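DegT/DnrJ/EryC1/StrS aminotransferase (Brucella abortus 2308, PDB 4QGR) binds pyridoxal-5'-phosphate and probably uses it to catalyse the transfer of amino groups, as members of its aminotransferase family do. Local coordinates at residues 147-152 / 286-291; 176-181 / 290-295; 41-46 / 245-250; 202-207 / 250-255. All coordinates share one frame; numbering follows the deposited sequence.

Interaction 1 of 4, residues 147-152 / 286-291; sequences FGLAAS and ELPAGN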
loop_
_atom_site.group_PDB
_atom_site.type_symbol
_atom_site.label_atom_id
_atom_site.label_comp_id
_atom_site.label_asym_id
_atom_site.label_seq_id
_atom_site.Cartn_x
_atom_site.Cartn_y
_atom_site.Cartn_z
ATOM N N PHE A 147 -8.989 -18.025 10.674
ATOM C CA PHE A 147 -10.408 -17.814 11.082
ATOM C C PHE A 147 -10.568 -17.193 12.451
ATOM O O PHE A 147 -11.676 -17.134 12.982
ATOM C CB PHE A 147 -11.271 -19.107 10.980
ATOM C CG PHE A 147 -11.223 -19.780 9.612
ATOM C CD1 PHE A 147 -11.175 -19.044 8.430
ATOM C CD2 PHE A 147 -11.200 -21.145 9.524
ATOM C CE1 PHE A 147 -11.146 -19.678 7.188
ATOM C CE2 PHE A 147 -11.182 -21.789 8.254
ATOM C CZ PHE A 147 -11.163 -21.046 7.086
ATOM N N GLY A 148 -9.454 -16.731 13.005
ATOM C CA GLY A 148 -9.469 -16.080 14.345
ATOM C C GLY A 148 -8.921 -16.868 15.477
ATOM O O GLY A 148 -8.799 -16.342 16.608
ATOM N N LEU A 149 -8.527 -18.123 15.207
ATOM C CA LEU A 149 -8.090 -19.052 16.234
ATOM C C LEU A 149 -6.565 -19.062 16.318
ATOM O O LEU A 149 -5.910 -19.289 15.298
ATOM C CB LEU A 149 -8.566 -20.452 15.873
ATOM C CG LEU A 149 -8.228 -21.612 16.848
ATOM C CD1 LEU A 149 -8.908 -21.351 18.163
ATOM C CD2 LEU A 149 -8.646 -22.948 16.225
ATOM N N ALA A 150 -5.999 -18.838 17.523
ATOM C CA ALA A 150 -4.551 -18.740 17.646
ATOM C C ALA A 150 -3.873 -20.073 17.304
ATOM O O ALA A 150 -4.340 -21.159 17.700
ATOM C CB ALA A 150 -4.130 -18.313 19.049
ATOM N N ALA A 151 -2.791 -19.969 16.554
ATOM C CA ALA A 151 -1.931 -21.118 16.234
ATOM C C ALA A 151 -1.181 -21.602 17.491
ATOM O O ALA A 151 -1.233 -20.974 18.569
ATOM C CB ALA A 151 -0.950 -20.737 15.128
ATOM N N SER A 152 -0.433 -22.687 17.340
ATOM C CA SER A 152 0.182 -23.338 18.499
ATOM C C SER A 152 1.538 -22.774 18.813
ATOM O O SER A 152 2.539 -23.417 18.530
ATOM C CB SER A 152 0.263 -24.836 18.289
ATOM O OG SER A 152 -1.049 -25.353 18.318
ATOM N N GLU A 286 -14.628 -26.493 17.320
ATOM C CA GLU A 286 -14.572 -26.417 18.791
ATOM C C GLU A 286 -13.530 -25.392 19.280
ATOM O O GLU A 286 -12.484 -25.223 18.664
ATOM C CB GLU A 286 -14.269 -27.797 19.389
ATOM C CG GLU A 286 -15.405 -28.777 19.227
ATOM C CD GLU A 286 -16.473 -28.579 20.279
ATOM O OE1 GLU A 286 -16.113 -28.500 21.482
ATOM O OE2 GLU A 286 -17.671 -28.504 19.918
ATOM N N LEU A 287 -13.859 -24.691 20.357
ATOM C CA LEU A 287 -12.969 -23.730 20.965
ATOM C C LEU A 287 -12.216 -24.477 22.035
ATOM O O LEU A 287 -12.812 -24.918 22.996
ATOM C CB LEU A 287 -13.740 -22.613 21.642
ATOM C CG LEU A 287 -13.938 -21.317 20.914
ATOM C CD1 LEU A 287 -14.731 -20.412 21.847
ATOM C CD2 LEU A 287 -12.600 -20.683 20.495
ATOM N N PRO A 288 -10.908 -24.636 21.863
ATOM C CA PRO A 288 -10.171 -25.316 22.933
ATOM C C PRO A 288 -10.177 -24.506 24.233
ATOM O O PRO A 288 -10.266 -23.284 24.203
ATOM C CB PRO A 288 -8.750 -25.443 22.378
ATOM C CG PRO A 288 -8.859 -25.167 20.924
ATOM C CD PRO A 288 -10.042 -24.268 20.736
ATOM N N ALA A 289 -10.123 -25.208 25.369
ATOM C CA ALA A 289 -10.007 -24.560 26.683
ATOM C C ALA A 289 -8.978 -23.431 26.628
ATOM O O ALA A 289 -7.977 -23.615 25.991
ATOM C CB ALA A 289 -9.579 -25.597 27.729
ATOM N N GLY A 290 -9.220 -22.311 27.312
ATOM C CA GLY A 290 -8.266 -21.222 27.397
ATOM C C GLY A 290 -8.197 -20.306 26.174
ATOM O O GLY A 290 -7.401 -19.362 26.160
ATOM N N ASN A 291 -9.005 -20.574 25.148
ATOM C CA ASN A 291 -9.000 -19.766 23.938
ATOM C C ASN A 291 -10.271 -18.985 23.766
ATOM O O ASN A 291 -11.362 -19.455 24.099
ATOM C CB ASN A 291 -8.813 -20.624 22.666
ATOM C CG ASN A 291 -7.364 -21.094 22.486
ATOM O OD1 ASN A 291 -6.596 -20.569 21.687
ATOM N ND2 ASN A 291 -6.989 -22.075 23.277
HETATM O O HOH W 1 -7.505 -18.455 19.999
HETATM O O HOH W 2 -4.954 -21.953 20.258
#
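L149 and P288 bring the two loops together, their side chains running obliquely past each other. The touching branch of the leucine is CD1, which lies 4.1 Å from P288 CD. L149 CG is anti to the backbone N (chi1 -179°), beside the carbonyl carbon; the CD1 branch beyond it makes the contact, although CB does not point toward 286-291. The same methyl, L149 CD1, skirts L287 CD2 at 4.4 Å, so a single leucine branch carries the apolar part.

Beside it stands N291, whose CB points at the opposite loop. The polar side of the contact runs through water. A150 N donates to water 1, which lies 2.9 Å from N291 OD1 and can bridge the two. Water 2 donates to both A150 O, at 2.7 Å, and N291 OD1, at 2.6 Å. The other end of that amide is held within its own loop: N291 ND2 donates to A289 O at 3.3 Å, with the acceptor close to the amide plane but the donor 45° out of the carbonyl plane.

F147 N donates to Q173, a cofactor-binding residue, which puts this loop beside the active site. The 286-291 side is a type II beta turn from P288 to N291, closed by N291 N to P288 O at 3.1 Å, with G290 at the positive-phi position usual for that turn.

Interaction 2 of 4, residues 176-181 / 290-295; sequences GGKRDN and GNRSAW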
loop_
_atom_site.group_PDB
_atom_site.type_symbol
_atom_site.label_atom_id
_atom_site.label_comp_id
_atom_site.label_asym_id
_atom_site.label_seq_id
_atom_site.Cartn_x
_atom_site.Cartn_y
_atom_site.Cartn_z
ATOM N N GLY A 176 -8.676 -9.601 18.684
ATOM C CA GLY A 176 -9.757 -9.934 19.598
ATOM C C GLY A 176 -9.650 -11.316 20.129
ATOM O O GLY A 176 -10.225 -11.612 21.184
ATOM N N GLY A 177 -8.911 -12.187 19.412
ATOM C CA GLY A 177 -8.664 -13.532 19.869
ATOM C C GLY A 177 -7.582 -13.567 20.944
ATOM O O GLY A 177 -6.769 -12.642 21.060
ATOM N N LYS A 178 -7.614 -14.624 21.744
ATOM C CA LYS A 178 -6.589 -14.840 22.733
ATOM C C LYS A 178 -6.430 -16.291 23.123
ATOM O O LYS A 178 -7.306 -17.103 22.907
ATOM C CB LYS A 178 -6.841 -13.965 23.959
ATOM C CG LYS A 178 -8.169 -14.164 24.602
ATOM C CD LYS A 178 -8.224 -13.391 25.911
ATOM C CE LYS A 178 -9.522 -12.643 26.022
ATOM N NZ LYS A 178 -9.735 -12.063 27.397
ATOM N N ARG A 179 -5.259 -16.598 23.671
ATOM C CA ARG A 179 -4.879 -17.975 24.029
ATOM C C ARG A 179 -4.088 -17.823 25.331
ATOM O O ARG A 179 -3.100 -17.084 25.379
ATOM C CB ARG A 179 -4.061 -18.600 22.903
ATOM C CG ARG A 179 -3.151 -19.784 23.253
ATOM C CD ARG A 179 -2.211 -20.066 22.073
ATOM N NE ARG A 179 -1.169 -21.052 22.355
ATOM C CZ ARG A 179 -1.258 -22.350 22.091
ATOM N NH1 ARG A 179 -2.355 -22.856 21.540
ATOM N NH2 ARG A 179 -0.236 -23.154 22.420
ATOM N N ASP A 180 -4.606 -18.461 26.378
ATOM C CA ASP A 180 -4.069 -18.395 27.744
ATOM C C ASP A 180 -3.651 -16.981 28.148
ATOM O O ASP A 180 -2.526 -16.746 28.585
ATOM C CB ASP A 180 -2.931 -19.400 27.896
ATOM C CG ASP A 180 -3.362 -20.810 27.503
ATOM O OD1 ASP A 180 -4.463 -21.234 27.919
ATOM O OD2 ASP A 180 -2.630 -21.468 26.730
ATOM N N ASN A 181 -4.577 -16.046 27.971
ATOM C CA ASN A 181 -4.391 -14.656 28.376
ATOM C C ASN A 181 -3.330 -13.882 27.613
ATOM O O ASN A 181 -2.905 -12.845 28.064
ATOM C CB ASN A 181 -4.132 -14.549 29.906
ATOM C CG ASN A 181 -5.399 -14.687 30.697
ATOM O OD1 ASN A 181 -5.519 -15.559 31.564
ATOM N ND2 ASN A 181 -6.381 -13.852 30.377
ATOM N N GLY A 290 -9.220 -22.311 27.312
ATOM C CA GLY A 290 -8.266 -21.222 27.397
ATOM C C GLY A 290 -8.197 -20.306 26.174
ATOM O O GLY A 290 -7.401 -19.362 26.160
ATOM N N ASN A 291 -9.005 -20.574 25.148
ATOM C CA ASN A 291 -9.000 -19.766 23.938
ATOM C C ASN A 291 -10.271 -18.985 23.766
ATOM O O ASN A 291 -11.362 -19.455 24.099
ATOM C CB ASN A 291 -8.813 -20.624 22.666
ATOM C CG ASN A 291 -7.364 -21.094 22.486
ATOM O OD1 ASN A 291 -6.596 -20.569 21.687
ATOM N ND2 ASN A 291 -6.989 -22.075 23.277
ATOM N N ARG A 292 -10.108 -17.798 23.217
ATOM C CA ARG A 292 -11.179 -17.072 22.543
ATOM C C ARG A 292 -10.735 -16.841 21.109
ATOM O O ARG A 292 -9.619 -16.386 20.871
ATOM C CB ARG A 292 -11.471 -15.755 23.266
ATOM C CG ARG A 292 -12.694 -15.041 22.708
ATOM C CD ARG A 292 -12.993 -13.740 23.470
ATOM N NE ARG A 292 -12.103 -12.616 23.164
ATOM C CZ ARG A 292 -12.096 -11.450 23.828
ATOM N NH1 ARG A 292 -12.933 -11.236 24.836
ATOM N NH2 ARG A 292 -11.255 -10.480 23.469
ATOM N N SER A 293 -11.579 -17.237 20.148
ATOM C CA SER A 293 -11.319 -16.942 18.744
ATOM C C SER A 293 -11.915 -15.580 18.365
ATOM O O SER A 293 -12.947 -15.153 18.925
ATOM C CB SER A 293 -11.965 -18.030 17.853
ATOM O OG SER A 293 -11.768 -17.680 16.480
ATOM N N ALA A 294 -11.268 -14.872 17.431
ATOM C CA ALA A 294 -11.879 -13.703 16.851
ATOM C C ALA A 294 -13.038 -14.067 15.913
ATOM O O ALA A 294 -13.828 -13.193 15.587
ATOM C CB ALA A 294 -10.871 -12.872 16.106
ATOM N N TRP A 295 -13.181 -15.352 15.539
ATOM C CA TRP A 295 -14.270 -15.765 14.612
ATOM C C TRP A 295 -14.353 -14.868 13.397
ATOM O O TRP A 295 -15.436 -14.451 13.002
ATOM C CB TRP A 295 -15.621 -15.826 15.327
ATOM C CG TRP A 295 -15.598 -16.885 16.430
ATOM C CD1 TRP A 295 -15.597 -16.667 17.770
ATOM C CD2 TRP A 295 -15.521 -18.280 16.244
ATOM N NE1 TRP A 295 -15.539 -17.858 18.447
ATOM C CE2 TRP A 295 -15.492 -18.870 17.517
ATOM C CE3 TRP A 295 -15.535 -19.112 15.117
ATOM C CZ2 TRP A 295 -15.438 -20.241 17.701
ATOM C CZ3 TRP A 295 -15.439 -20.502 15.316
ATOM C CH2 TRP A 295 -15.414 -21.042 16.584
HETATM O O HOH W 2 -4.954 -21.953 20.258
HETATM O O HOH W 3 -4.223 -23.050 24.089
HETATM O O HOH W 4 -7.284 -16.663 27.297
#
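K178 and R292 form the dense half of this antiparallel pairing. They are a hydrogen-bonded pair: K178 N donates to R292 O at 2.8 Å, and R292 N returns a bond to K178 O at 2.9 Å. On the face carrying both side chains, K178 CE sits 3.6 Å above the R292 guanidinium plane, over its centre. At the guanidinium edge, R292 grips G176 O side-on with two nitrogens, R292 NH2 at 2.8 Å and R292 NE at 2.9 Å. The NH2 bond uses a lone pair in the carbonyl plane, whereas NE arrives almost in line with the C=O bond. A bend at chi3 (75°) carries R292 NE away from an extended course. Although K178 NZ is only 4.2 Å from R292 NH1, the salt bridge of NH1 to E261 would offset the like charges. Packing is also tight at G177, whose CA lies 3.2 Å from R292 O.

At the R179–N291 non-hydrogen-bonded pair the contact turns watery. R179 and N291 lie side by side, pointing the same way, their guanidinium and amide planes 65° apart. Water 2 bridges R179 NH1 and N291 OD1, and water 3, held by N291 ND2, reaches D180 OD2 only weakly. D180 N still bonds directly to G290 O, but N181 N reaches that carbonyl through water 4.

Strand 291-292 is thereby an outer strand of a small three-stranded antiparallel sheet. Strands 178-179 and 182-183 form its hairpin, and the positive phi of D180 and N181 is consistent with a type I' turn.

Interaction 3 of 4, residues 41-46 / 245-250; sequences GPEVAE and LDTIQA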
loop_
_atom_site.group_PDB
_atom_site.type_symbol
_atom_site.label_atom_id
_atom_site.label_comp_id
_atom_site.label_asym_id
_atom_site.label_seq_id
_atom_site.Cartn_x
_atom_site.Cartn_y
_atom_site.Cartn_z
ATOM N N GLY A 41 -1.743 11.916 10.798
ATOM C CA GLY A 41 -2.362 12.878 11.707
ATOM C C GLY A 41 -2.529 12.246 13.055
ATOM O O GLY A 41 -2.163 11.086 13.253
ATOM N N PRO A 42 -3.093 12.998 14.008
ATOM C CA PRO A 42 -3.063 12.552 15.396
ATOM C C PRO A 42 -3.730 11.235 15.674
ATOM O O PRO A 42 -3.262 10.499 16.524
ATOM C CB PRO A 42 -3.788 13.670 16.153
ATOM C CG PRO A 42 -3.538 14.861 15.300
ATOM C CD PRO A 42 -3.524 14.399 13.884
ATOM N N GLU A 43 -4.805 10.930 14.942
ATOM C CA GLU A 43 -5.534 9.700 15.142
ATOM C C GLU A 43 -4.658 8.458 14.917
ATOM O O GLU A 43 -4.903 7.434 15.526
ATOM C CB GLU A 43 -6.795 9.631 14.240
ATOM C CG GLU A 43 -7.939 10.561 14.665
ATOM C CD GLU A 43 -7.802 12.006 14.197
ATOM O OE1 GLU A 43 -6.747 12.435 13.704
ATOM O OE2 GLU A 43 -8.777 12.759 14.371
ATOM N N VAL A 44 -3.630 8.552 14.079
ATOM C CA VAL A 44 -2.788 7.387 13.825
ATOM C C VAL A 44 -2.062 6.943 15.103
ATOM O O VAL A 44 -2.207 5.821 15.553
ATOM C CB VAL A 44 -1.824 7.598 12.644
ATOM C CG1 VAL A 44 -1.031 6.338 12.371
ATOM C CG2 VAL A 44 -2.612 7.942 11.390
ATOM N N ALA A 45 -1.329 7.850 15.721
ATOM C CA ALA A 45 -0.630 7.515 16.951
ATOM C C ALA A 45 -1.577 7.174 18.091
ATOM O O ALA A 45 -1.281 6.295 18.904
ATOM C CB ALA A 45 0.316 8.636 17.346
ATOM N N GLU A 46 -2.700 7.872 18.140
ATOM C CA GLU A 46 -3.708 7.601 19.130
ATOM C C GLU A 46 -4.200 6.161 19.002
ATOM O O GLU A 46 -4.328 5.417 20.009
ATOM C CB GLU A 46 -4.829 8.650 19.010
ATOM C CG GLU A 46 -5.924 8.477 20.023
ATOM C CD GLU A 46 -7.096 9.447 19.831
ATOM O OE1 GLU A 46 -7.051 10.347 18.925
ATOM O OE2 GLU A 46 -8.077 9.233 20.588
ATOM N N LEU A 245 -1.027 3.878 7.447
ATOM C CA LEU A 245 -2.478 3.925 7.710
ATOM C C LEU A 245 -2.970 5.360 7.617
ATOM O O LEU A 245 -2.443 6.249 8.333
ATOM C CB LEU A 245 -2.762 3.394 9.093
ATOM C CG LEU A 245 -4.220 3.307 9.573
ATOM C CD1 LEU A 245 -4.921 2.254 8.802
ATOM C CD2 LEU A 245 -4.282 2.987 11.072
ATOM N N ASP A 246 -3.968 5.598 6.760
ATOM C CA ASP A 246 -4.468 6.964 6.556
ATOM C C ASP A 246 -5.091 7.469 7.879
ATOM O O ASP A 246 -5.736 6.699 8.605
ATOM C CB ASP A 246 -5.583 7.036 5.515
ATOM C CG ASP A 246 -5.168 6.689 4.114
ATOM O OD1 ASP A 246 -3.946 6.765 3.721
ATOM O OD2 ASP A 246 -6.140 6.339 3.346
ATOM N N THR A 247 -4.941 8.748 8.162
ATOM C CA THR A 247 -5.549 9.363 9.342
ATOM C C THR A 247 -7.047 9.092 9.366
ATOM O O THR A 247 -7.625 8.753 10.390
ATOM C CB THR A 247 -5.344 10.878 9.337
ATOM O OG1 THR A 247 -3.949 11.172 9.163
ATOM C CG2 THR A 247 -5.805 11.474 10.662
ATOM N N ILE A 248 -7.676 9.233 8.201
ATOM C CA ILE A 248 -9.122 9.013 8.124
ATOM C C ILE A 248 -9.490 7.583 8.502
ATOM O O ILE A 248 -10.516 7.359 9.160
ATOM C CB ILE A 248 -9.643 9.440 6.733
ATOM C CG1 ILE A 248 -11.133 9.698 6.773
ATOM C CG2 ILE A 248 -9.262 8.448 5.641
ATOM C CD1 ILE A 248 -11.676 10.314 5.515
ATOM N N GLN A 249 -8.655 6.606 8.156
ATOM C CA GLN A 249 -8.952 5.233 8.548
ATOM C C GLN A 249 -8.622 4.975 10.014
ATOM O O GLN A 249 -9.339 4.204 10.707
ATOM C CB GLN A 249 -8.194 4.241 7.634
ATOM C CG GLN A 249 -8.612 4.292 6.193
ATOM C CD GLN A 249 -10.093 4.140 5.973
ATOM O OE1 GLN A 249 -10.796 3.466 6.747
ATOM N NE2 GLN A 249 -10.570 4.691 4.862
ATOM N N ALA A 250 -7.574 5.595 10.538
ATOM C CA ALA A 250 -7.311 5.494 12.004
ATOM C C ALA A 250 -8.504 6.028 12.840
ATOM O O ALA A 250 -8.851 5.470 13.892
ATOM C CB ALA A 250 -6.037 6.190 12.384
#
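The E43 carboxylate has the T247 methyl to one side of its plane: CG2 of T247 is 3.3 Å from E43 OE1 and farther from CD, so it meets the oxygen and not the centre of the group. OE2 is held by a salt bridge to K31. The two side chains cross at about a right angle, where the first turns of helices 42-55 and 247-278 pack against each other in the fold-type I aminotransferase fold, close to the interface with the second subunit.

Small groups make the rest of the contact close. A250 CB points at helix 42-55, 3.6 Å from E43 O and 3.8 Å from V44 CA, so a methyl rests directly on the opposing backbone. V44 places CG2 beside its own backbone N (CG1 is the anti branch, chi1 -177°), and CG2 lies 3.5 Å from L245 O and 3.9 Å from T247 CA. V44 and L245 both also touch A62 of strand 59-63, joining the two helix starts to the edge strand of the main sheet within this chain.

On the far side of the helix start, D246 OD1 accepts from D206 N of the second subunit, which links this packing to the dimer interface.

A single direct hydrogen bond joins the segments. G41 N donates to T247 OG1 at 2.8 Å, with an angle of 153° at the hydrogen, and the same hydroxyl is hydrogen-bonded to R37 O.

Interaction 4 of 4, residues 202-207 / 250-255; sequences GCYGDG and AAVLLE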
loop_
_atom_site.group_PDB
_atom_site.type_symbol
_atom_site.label_atom_id
_atom_site.label_comp_id
_atom_site.label_asym_id
_atom_site.label_seq_id
_atom_site.Cartn_x
_atom_site.Cartn_y
_atom_site.Cartn_z
ATOM N N GLY A 202 -11.929 -3.877 11.550
ATOM C CA GLY A 202 -11.802 -3.399 10.177
ATOM C C GLY A 202 -12.043 -1.929 10.003
ATOM O O GLY A 202 -12.795 -1.307 10.770
ATOM N N CYS A 203 -11.413 -1.357 8.990
ATOM C CA CYS A 203 -11.624 0.004 8.616
ATOM C C CYS A 203 -12.524 0.135 7.367
ATOM O O CYS A 203 -13.189 -0.809 6.996
ATOM C CB CYS A 203 -10.318 0.765 8.492
ATOM S SG CYS A 203 -9.326 0.478 7.033
ATOM N N TYR A 204 -12.566 1.317 6.772
ATOM C CA TYR A 204 -13.406 1.593 5.605
ATOM C C TYR A 204 -12.532 1.872 4.374
ATOM O O TYR A 204 -12.754 2.802 3.648
ATOM C CB TYR A 204 -14.356 2.760 5.925
ATOM C CG TYR A 204 -15.506 2.472 6.895
ATOM C CD1 TYR A 204 -15.850 1.177 7.259
ATOM C CD2 TYR A 204 -16.282 3.513 7.413
ATOM C CE1 TYR A 204 -16.917 0.921 8.095
ATOM C CE2 TYR A 204 -17.361 3.264 8.246
ATOM C CZ TYR A 204 -17.659 1.978 8.603
ATOM O OH TYR A 204 -18.763 1.723 9.396
ATOM N N GLY A 205 -11.562 0.991 4.155
ATOM C CA GLY A 205 -10.587 1.065 3.100
ATOM C C GLY A 205 -9.564 -0.032 3.411
ATOM O O GLY A 205 -9.843 -0.944 4.183
ATOM N N ASP A 206 -8.406 0.027 2.788
ATOM C CA ASP A 206 -7.287 -0.836 3.188
ATOM C C ASP A 206 -6.539 -0.235 4.392
ATOM O O ASP A 206 -6.376 0.975 4.482
ATOM C CB ASP A 206 -6.319 -1.088 2.030
ATOM C CG ASP A 206 -6.804 -2.193 1.068
ATOM O OD1 ASP A 206 -7.060 -3.357 1.520
ATOM O OD2 ASP A 206 -7.011 -1.902 -0.129
ATOM N N GLY A 207 -6.089 -1.113 5.293
ATOM C CA GLY A 207 -5.250 -0.705 6.429
ATOM C C GLY A 207 -4.639 -1.946 7.033
ATOM O O GLY A 207 -5.121 -3.049 6.811
ATOM N N ALA A 250 -7.574 5.595 10.538
ATOM C CA ALA A 250 -7.311 5.494 12.004
ATOM C C ALA A 250 -8.504 6.028 12.840
ATOM O O ALA A 250 -8.851 5.470 13.892
ATOM C CB ALA A 250 -6.037 6.190 12.384
ATOM N N ALA A 251 -9.152 7.071 12.325
ATOM C CA ALA A 251 -10.282 7.698 13.018
ATOM C C ALA A 251 -11.460 6.729 13.050
ATOM O O ALA A 251 -12.115 6.548 14.103
ATOM C CB ALA A 251 -10.645 8.963 12.316
ATOM N N VAL A 252 -11.718 6.068 11.921
ATOM C CA VAL A 252 -12.696 4.969 11.891
ATOM C C VAL A 252 -12.363 3.870 12.916
ATOM O O VAL A 252 -13.219 3.429 13.725
ATOM C CB VAL A 252 -12.834 4.411 10.448
ATOM C CG1 VAL A 252 -13.635 3.117 10.447
ATOM C CG2 VAL A 252 -13.520 5.445 9.581
ATOM N N LEU A 253 -11.109 3.433 12.888
ATOM C CA LEU A 253 -10.638 2.326 13.738
ATOM C C LEU A 253 -10.736 2.613 15.245
ATOM O O LEU A 253 -11.044 1.718 16.050
ATOM C CB LEU A 253 -9.218 1.923 13.322
ATOM C CG LEU A 253 -9.193 1.099 12.035
ATOM C CD1 LEU A 253 -7.840 1.115 11.371
ATOM C CD2 LEU A 253 -9.633 -0.321 12.236
ATOM N N LEU A 254 -10.543 3.869 15.598
ATOM C CA LEU A 254 -10.708 4.268 17.002
ATOM C C LEU A 254 -12.118 3.960 17.467
ATOM O O LEU A 254 -12.323 3.443 18.549
ATOM C CB LEU A 254 -10.352 5.718 17.198
ATOM C CG LEU A 254 -8.844 6.019 17.224
ATOM C CD1 LEU A 254 -8.591 7.508 17.052
ATOM C CD2 LEU A 254 -8.222 5.527 18.522
ATOM N N GLU A 255 -13.105 4.253 16.626
ATOM C CA GLU A 255 -14.489 3.948 16.990
ATOM C C GLU A 255 -14.794 2.436 16.931
ATOM O O GLU A 255 -15.473 1.925 17.826
ATOM C CB GLU A 255 -15.434 4.712 16.103
ATOM C CG GLU A 255 -15.310 6.219 16.168
ATOM C CD GLU A 255 -15.553 6.827 17.547
ATOM O OE1 GLU A 255 -16.228 6.223 18.421
ATOM O OE2 GLU A 255 -15.036 7.925 17.785
#
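Y204 and C203, in the loop between strands 190-194 and 208-212 of the main sheet, are packed against helix 247-278 by V252 and L253. This loop follows K199, the predicted cofactor-attachment lysine, and runs to G207, which touches the bound pyridoxal phosphate.

V252 and Y204 meet in a CH-pi interaction. V252 CG1 stands over one face of the Y204 ring, 4.1 Å from the ring centroid and only 13° off the normal, though shifted somewhat toward the rim. The two side chains cross at about a right angle. V252 places CG1 anti to its backbone N (chi1 169°), while CG2, beside that N, touches Y204 CD2 at 4.0 Å. Both valine methyls thus meet the ring near CD2. The Y204 ring also stacks with Y38 of the second subunit, so V252 of the helix and Y38 of the dimer partner both pack on it.

L253 covers the other end of the contact. Its CG lies 3.7 Å from C203 CB, and its CD1 is 3.8 Å from that same carbon. The second branch, CD2, lies 3.6 Å from G202 O, an oxygen that is not left to apolar surroundings alone, because K256 NZ donates to it.

Between the two segments the contact is packing alone, and all five touching residues are buried. Farther along the loop, D206 forms a salt bridge with R244 of the second subunit. Such a cofactor-lysine loop, running into an antiparallel strand of the large-domain sheet and set against the dimer interface, is characteristic of fold-type I aminotransferases.

The four contacts form two pairs. Interactions 1 and 2 have centres 6 Å apart, share G290 and N291, and are tied by a probable hydrogen bond from A294 N to G148 O (3.0 Å). Interactions 3 and 4 have centres 9 Å apart, both using helix 247-278 and sharing A250; Q249 OE1 probably accepts from Y204 N at 2.8 Å. Between the pairs there is no touch: the centres of interactions 1 and 3 are 31 Å apart. The side chains of L149 and A294 are each about 11 Å from a pyridoxal phosphate, that of L245 about 9 Å, and G207 touches one. Only interactions 3 and 4 reach the second subunit.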